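Local coordinates for beta-galactosidase (Bacillus circulans subsp. alkalophilus, PDB 3TTY), which hydrolyses terminal beta-D-galactosyl residues from beta-galactosides, as a TIM-barrel glycoside hydrolase assembled from three chains, at residues D100-K105 against P200-E205; A397-M402 against V455-V460. All blocks are in the same frame, centred on the assembly; numbering follows the deposited sequence.

In the fold
Interaction 1 is a surface contact between two loops of the TIM-barrel region, whereas interaction 2 is a buried pair of strands within the trimerisation domain; their nearest atoms are about 22 Å apart and they hold no element in common. Their chemistry follows their place. At 100-105 against 200-205, two turns are shaped by side-chain oxygens, a single backbone hydrogen bond joins them, and charged groups reach to the other subunits. At 397-402 against 455-460, four backbone hydrogen bonds join parallel strands with apolar side chains on both faces, and no other chain touches the two segments.

Interaction 1. Residues D100-K105 against P200-E205; sequences DYEGRK and PNALSE
Tyr101 and Ala202 join two loops of the barrel region, each folded into a type I beta turn, Asp100 to Gly103 and Asn201 to Ser204, that opens with an Asx turn. Of the hydrogen bonds, one crosses: Ala202 N gives to Tyr101 O at 3.0 Å with an N-H...O angle of 162°. The others shape each turn from within. Asp100 OD1 accepts from Glu102 N and Arg104 N on opposite faces of its carboxylate plane, while OD2 offers its syn lone pair to Arg104 NE in a salt bridge. Asn201 OD1 likewise receives Leu203 N at 3.0 Å, the donor standing above the carbonyl plane. With an alanine in place of Asn201, Leu203 N would probably be left without this acceptor, and the packing of the amide beside Tyr101 O would be lost.

Packing centres on the Tyr101 ring. With CG anti to the backbone N (chi1 179°), the ring is carried alongside 201-202, where its CE2 meets Ala202 CB at 4.0 Å. Separately, Ala202 N stands over the centre of one ring face, 4.1 Å above the plane. Asn201 CB lies obliquely at 3.9 Å from Tyr101 CD1, the amide plane turned 78° from the ring. Tyr101 OH bonds to Gly209 N.

Charges extend the contact between subunits: Glu102 OE1 forms a salt bridge with Arg104 NH1 of the second subunit, and Arg104 NH1 pairs with Glu102 OE1 of the third subunit, a reciprocal pattern across the assembly. At Gly103, whose positive phi would jam a side chain against the preceding carbonyl, Leu203 CD1 lies 4.0 Å from Gly103 CA, where a CB would also collide with it.

Interaction 2. Residues A397-M402 against V455-V460; sequences AKVAVM and VVIAPV
Met402 reaches Val456 and Ala458 through a chain that is extended beyond CG: CG is anti to the carbonyl carbon, beside the backbone N (chi1 -75°), and chi2 of 174° carries SD outward. The sulfur comes to 4.0 Å from Ala458 CB. The Met402 and Val456 side chains cross obliquely, SD and CE of Met402 lying 4.1 and 3.8 Å from Val456 CG1, a branch anti to its own backbone N.

Strands 399-402 and 455-458 are neighbours in the parallel part of the mixed sheet of the trimerisation domain, their short axes 4.7 Å apart and 18° from parallel. The register pairs Val399 with Val455, Ala400 with Val456 and Val401 with Ile457. Parallel pairing is evident from the bonds: Ala400 gives its N-H to Val455 O at 2.8 Å and takes one at its own O from Ile457 N, so it bonds to residues on both sides of Val456. Val455 N to Lys398 O and Met402 N to Ile457 O complete the ladder. CA-H...O contacts supplement it, as from Val399 CA to Val455 O at 3.3 Å.

Val399 and Val455 point the same way, side by side, with CG2 of Val399 4.1 Å from CB of Val455; Val401 and Ile457 share their face, while Ala400 and Val456 occupy the other. A water donates to both Met402 O and Pro459 O, bridging the two backbones just past the strand pairing.

The connection is no simple beta-alpha-beta crossover: helix 423-435 and strand 441-444 intervene in sequence, and 441-444 pairs on the far side of 399-402, as 481-485 does beyond 455-458. Helix 423-435 packs on the face of Val399, Val401 and Ile457, where Leu434 meets Val399, Tyr431 meets Val401, and Tyr430 touches Ile457 and Pro459.

Interaction 1. Residues D100-K105 against P200-E205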
loop_
_atom_site.group_PDB
_atom_site.type_symbol
_atom_site.label_atom_id
_atom_site.label_comp_id
_atom_site.label_asym_id
_atom_site.label_seq_id
_atom_site.Cartn_x
_atom_site.Cartn_y
_atom_site.Cartn_z
ATOM N N ASP A 100 16.682 -4.682 9.756
ATOM C CA ASP A 100 15.238 -4.809 9.721
ATOM C C ASP A 100 14.735 -5.952 8.841
ATOM O O ASP A 100 15.502 -6.671 8.198
ATOM C CB ASP A 100 14.559 -3.477 9.372
ATOM C CG ASP A 100 14.899 -2.982 7.977
ATOM O OD1 ASP A 100 15.090 -3.817 7.066
ATOM O OD2 ASP A 100 14.968 -1.745 7.793
ATOM N N TYR A 101 13.424 -6.103 8.843
ATOM C CA TYR A 101 12.728 -7.122 8.082
ATOM C C TYR A 101 13.060 -7.042 6.588
ATOM O O TYR A 101 12.976 -8.039 5.880
ATOM C CB TYR A 101 11.225 -6.971 8.346
ATOM C CG TYR A 101 10.326 -7.940 7.612
ATOM C CD1 TYR A 101 10.047 -9.195 8.138
ATOM C CD2 TYR A 101 9.732 -7.584 6.406
ATOM C CE1 TYR A 101 9.203 -10.074 7.473
ATOM C CE2 TYR A 101 8.895 -8.451 5.736
ATOM C CZ TYR A 101 8.633 -9.695 6.270
ATOM O OH TYR A 101 7.785 -10.551 5.606
ATOM N N GLU A 102 13.475 -5.868 6.115
ATOM C CA GLU A 102 13.814 -5.726 4.708
ATOM C C GLU A 102 15.297 -5.989 4.455
ATOM O O GLU A 102 15.762 -5.853 3.331
ATOM C CB GLU A 102 13.420 -4.339 4.170
ATOM C CG GLU A 102 12.000 -3.873 4.535
ATOM C CD GLU A 102 10.904 -4.618 3.784
ATOM O OE1 GLU A 102 11.196 -5.270 2.754
ATOM O OE2 GLU A 102 9.740 -4.556 4.233
ATOM N N GLY A 103 16.030 -6.364 5.501
ATOM C CA GLY A 103 17.450 -6.689 5.387
ATOM C C GLY A 103 18.392 -5.503 5.588
ATOM O O GLY A 103 19.619 -5.633 5.466
ATOM N N ARG A 104 17.826 -4.345 5.902
ATOM C CA ARG A 104 18.617 -3.120 5.980
ATOM C C ARG A 104 19.253 -2.921 7.344
ATOM O O ARG A 104 18.585 -3.045 8.364
ATOM C CB ARG A 104 17.735 -1.911 5.675
ATOM C CG ARG A 104 17.180 -1.894 4.273
ATOM C CD ARG A 104 16.256 -0.690 4.081
ATOM N NE ARG A 104 15.087 -0.757 4.949
ATOM C CZ ARG A 104 13.961 -0.096 4.720
ATOM N NH1 ARG A 104 13.853 0.680 3.647
ATOM N NH2 ARG A 104 12.943 -0.216 5.555
ATOM N N LYS A 105 20.535 -2.595 7.361
ATOM C CA LYS A 105 21.200 -2.200 8.601
ATOM C C LYS A 105 20.767 -0.783 9.040
ATOM O O LYS A 105 20.980 0.200 8.330
ATOM C CB LYS A 105 22.718 -2.259 8.418
ATOM C CG LYS A 105 23.520 -1.843 9.657
ATOM C CD LYS A 105 23.319 -2.825 10.817
ATOM C CE LYS A 105 24.404 -2.643 11.881
ATOM N NZ LYS A 105 24.338 -3.649 12.973
ATOM N N PRO A 200 14.315 -15.789 8.870
ATOM C CA PRO A 200 13.226 -15.584 7.922
ATOM C C PRO A 200 12.771 -14.129 7.876
ATOM O O PRO A 200 12.177 -13.639 8.821
ATOM C CB PRO A 200 12.104 -16.468 8.492
ATOM C CG PRO A 200 12.350 -16.474 9.987
ATOM C CD PRO A 200 13.833 -16.244 10.192
ATOM N N ASN A 201 13.067 -13.443 6.782
ATOM C CA ASN A 201 12.526 -12.108 6.539
ATOM C C ASN A 201 12.341 -11.930 5.039
ATOM O O ASN A 201 12.243 -12.913 4.317
ATOM C CB ASN A 201 13.404 -11.011 7.168
ATOM C CG ASN A 201 14.799 -10.962 6.577
ATOM O OD1 ASN A 201 15.092 -11.634 5.594
ATOM N ND2 ASN A 201 15.663 -10.140 7.166
ATOM N N ALA A 202 12.292 -10.696 4.566
ATOM C CA ALA A 202 11.996 -10.455 3.154
ATOM C C ALA A 202 13.066 -10.991 2.193
ATOM O O ALA A 202 12.815 -11.124 1.001
ATOM C CB ALA A 202 11.736 -8.959 2.898
ATOM N N LEU A 203 14.258 -11.287 2.704
ATOM C CA LEU A 203 15.324 -11.809 1.859
ATOM C C LEU A 203 15.203 -13.328 1.687
ATOM O O LEU A 203 15.851 -13.899 0.824
ATOM C CB LEU A 203 16.710 -11.467 2.430
ATOM C CG LEU A 203 17.086 -9.989 2.644
ATOM C CD1 LEU A 203 18.514 -9.821 3.218
ATOM C CD2 LEU A 203 16.930 -9.180 1.357
ATOM N N SER A 204 14.371 -13.976 2.504
ATOM C CA SER A 204 14.401 -15.433 2.587
ATOM C C SER A 204 13.033 -16.111 2.450
ATOM O O SER A 204 12.596 -16.341 1.339
ATOM C CB SER A 204 15.140 -15.886 3.856
ATOM O OG SER A 204 14.594 -15.268 5.012
ATOM N N GLU A 205 12.361 -16.418 3.563
ATOM C CA GLU A 205 11.094 -17.152 3.514
ATOM C C GLU A 205 9.835 -16.290 3.618
ATOM O O GLU A 205 8.730 -16.786 3.418
ATOM C CB GLU A 205 11.031 -18.193 4.635
ATOM C CG GLU A 205 12.123 -19.236 4.618
ATOM C CD GLU A 205 12.035 -20.194 3.428
ATOM O OE1 GLU A 205 12.837 -21.145 3.395
ATOM O OE2 GLU A 205 11.181 -19.995 2.533
#

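Interaction 2. Residues A397-M402 against V455-V460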
loop_
_atom_site.group_PDB
_atom_site.type_symbol
_atom_site.label_atom_id
_atom_site.label_comp_id
_atom_site.label_asym_id
_atom_site.label_seq_id
_atom_site.Cartn_x
_atom_site.Cartn_y
_atom_site.Cartn_z
ATOM N N ALA A 397 -13.513 -15.317 39.302
ATOM C CA ALA A 397 -14.169 -15.803 38.097
ATOM C C ALA A 397 -14.374 -17.306 38.129
ATOM O O ALA A 397 -13.531 -18.043 38.654
ATOM C CB ALA A 397 -13.362 -15.419 36.864
ATOM N N LYS A 398 -15.502 -17.745 37.569
ATOM C CA LYS A 398 -15.798 -19.165 37.386
ATOM C C LYS A 398 -15.734 -19.472 35.907
ATOM O O LYS A 398 -15.886 -20.619 35.498
ATOM C CB LYS A 398 -17.200 -19.527 37.899
ATOM C CG LYS A 398 -17.431 -19.301 39.380
ATOM C CD LYS A 398 -16.424 -20.037 40.228
ATOM C CE LYS A 398 -16.705 -19.798 41.708
ATOM N NZ LYS A 398 -18.122 -20.145 42.078
ATOM N N VAL A 399 -15.532 -18.436 35.102
ATOM C CA VAL A 399 -15.422 -18.613 33.664
ATOM C C VAL A 399 -14.044 -18.127 33.199
ATOM O O VAL A 399 -13.599 -17.045 33.590
ATOM C CB VAL A 399 -16.545 -17.844 32.929
ATOM C CG1 VAL A 399 -16.401 -17.974 31.416
ATOM C CG2 VAL A 399 -17.919 -18.323 33.401
ATOM N N ALA A 400 -13.369 -18.928 32.375
ATOM C CA ALA A 400 -12.053 -18.565 31.845
ATOM C C ALA A 400 -12.045 -18.587 30.322
ATOM O O ALA A 400 -12.742 -19.393 29.704
ATOM C CB ALA A 400 -10.988 -19.486 32.377
ATOM N N VAL A 401 -11.259 -17.693 29.729
ATOM C CA VAL A 401 -11.029 -17.705 28.292
ATOM C C VAL A 401 -9.533 -17.649 27.968
ATOM O O VAL A 401 -8.788 -16.782 28.448
ATOM C CB VAL A 401 -11.820 -16.606 27.551
ATOM C CG1 VAL A 401 -11.980 -15.396 28.422
ATOM C CG2 VAL A 401 -11.153 -16.270 26.224
ATOM N N MET A 402 -9.119 -18.614 27.158
ATOM C CA MET A 402 -7.723 -18.885 26.890
ATOM C C MET A 402 -7.237 -18.069 25.713
ATOM O O MET A 402 -7.970 -17.842 24.751
ATOM C CB MET A 402 -7.531 -20.369 26.566
ATOM C CG MET A 402 -7.609 -21.298 27.753
ATOM S SD MET A 402 -7.539 -23.020 27.233
ATOM C CE MET A 402 -7.264 -23.828 28.803
ATOM N N VAL A 455 -16.384 -23.035 33.612
ATOM C CA VAL A 455 -16.500 -22.951 32.157
ATOM C C VAL A 455 -15.197 -22.450 31.548
ATOM O O VAL A 455 -14.725 -21.371 31.902
ATOM C CB VAL A 455 -17.645 -22.002 31.720
ATOM C CG1 VAL A 455 -17.694 -21.908 30.205
ATOM C CG2 VAL A 455 -18.986 -22.485 32.256
ATOM N N VAL A 456 -14.617 -23.223 30.637
ATOM C CA VAL A 456 -13.358 -22.833 29.994
ATOM C C VAL A 456 -13.565 -22.727 28.488
ATOM O O VAL A 456 -13.964 -23.695 27.835
ATOM C CB VAL A 456 -12.203 -23.828 30.311
ATOM C CG1 VAL A 456 -10.963 -23.511 29.471
ATOM C CG2 VAL A 456 -11.866 -23.801 31.788
ATOM N N ILE A 457 -13.303 -21.548 27.936
ATOM C CA ILE A 457 -13.543 -21.307 26.519
ATOM C C ILE A 457 -12.233 -21.058 25.766
ATOM O O ILE A 457 -11.419 -20.216 26.160
ATOM C CB ILE A 457 -14.531 -20.133 26.320
ATOM C CG1 ILE A 457 -15.763 -20.329 27.205
ATOM C CG2 ILE A 457 -14.949 -20.001 24.864
ATOM C CD1 ILE A 457 -16.757 -19.194 27.130
ATOM N N ALA A 458 -12.034 -21.804 24.685
ATOM C CA ALA A 458 -10.803 -21.709 23.894
ATOM C C ALA A 458 -11.127 -21.474 22.423
ATOM O O ALA A 458 -11.212 -22.420 21.639
ATOM C CB ALA A 458 -9.965 -22.973 24.059
ATOM N N PRO A 459 -11.323 -20.204 22.047
ATOM C CA PRO A 459 -11.612 -19.852 20.656
ATOM C C PRO A 459 -10.413 -20.164 19.760
ATOM O O PRO A 459 -9.304 -19.725 20.048
ATOM C CB PRO A 459 -11.852 -18.338 20.727
ATOM C CG PRO A 459 -12.215 -18.070 22.166
ATOM C CD PRO A 459 -11.370 -19.032 22.938
ATOM N N VAL A 460 -10.645 -20.939 18.707
ATOM C CA VAL A 460 -9.629 -21.256 17.707
ATOM C C VAL A 460 -8.316 -21.719 18.330
ATOM O O VAL A 460 -7.272 -21.098 18.125
ATOM C CB VAL A 460 -9.357 -20.051 16.795
ATOM C CG1 VAL A 460 -8.707 -20.498 15.510
ATOM C CG2 VAL A 460 -10.654 -19.318 16.490
HETATM O O HOH W 1 -7.593 -19.192 22.276
#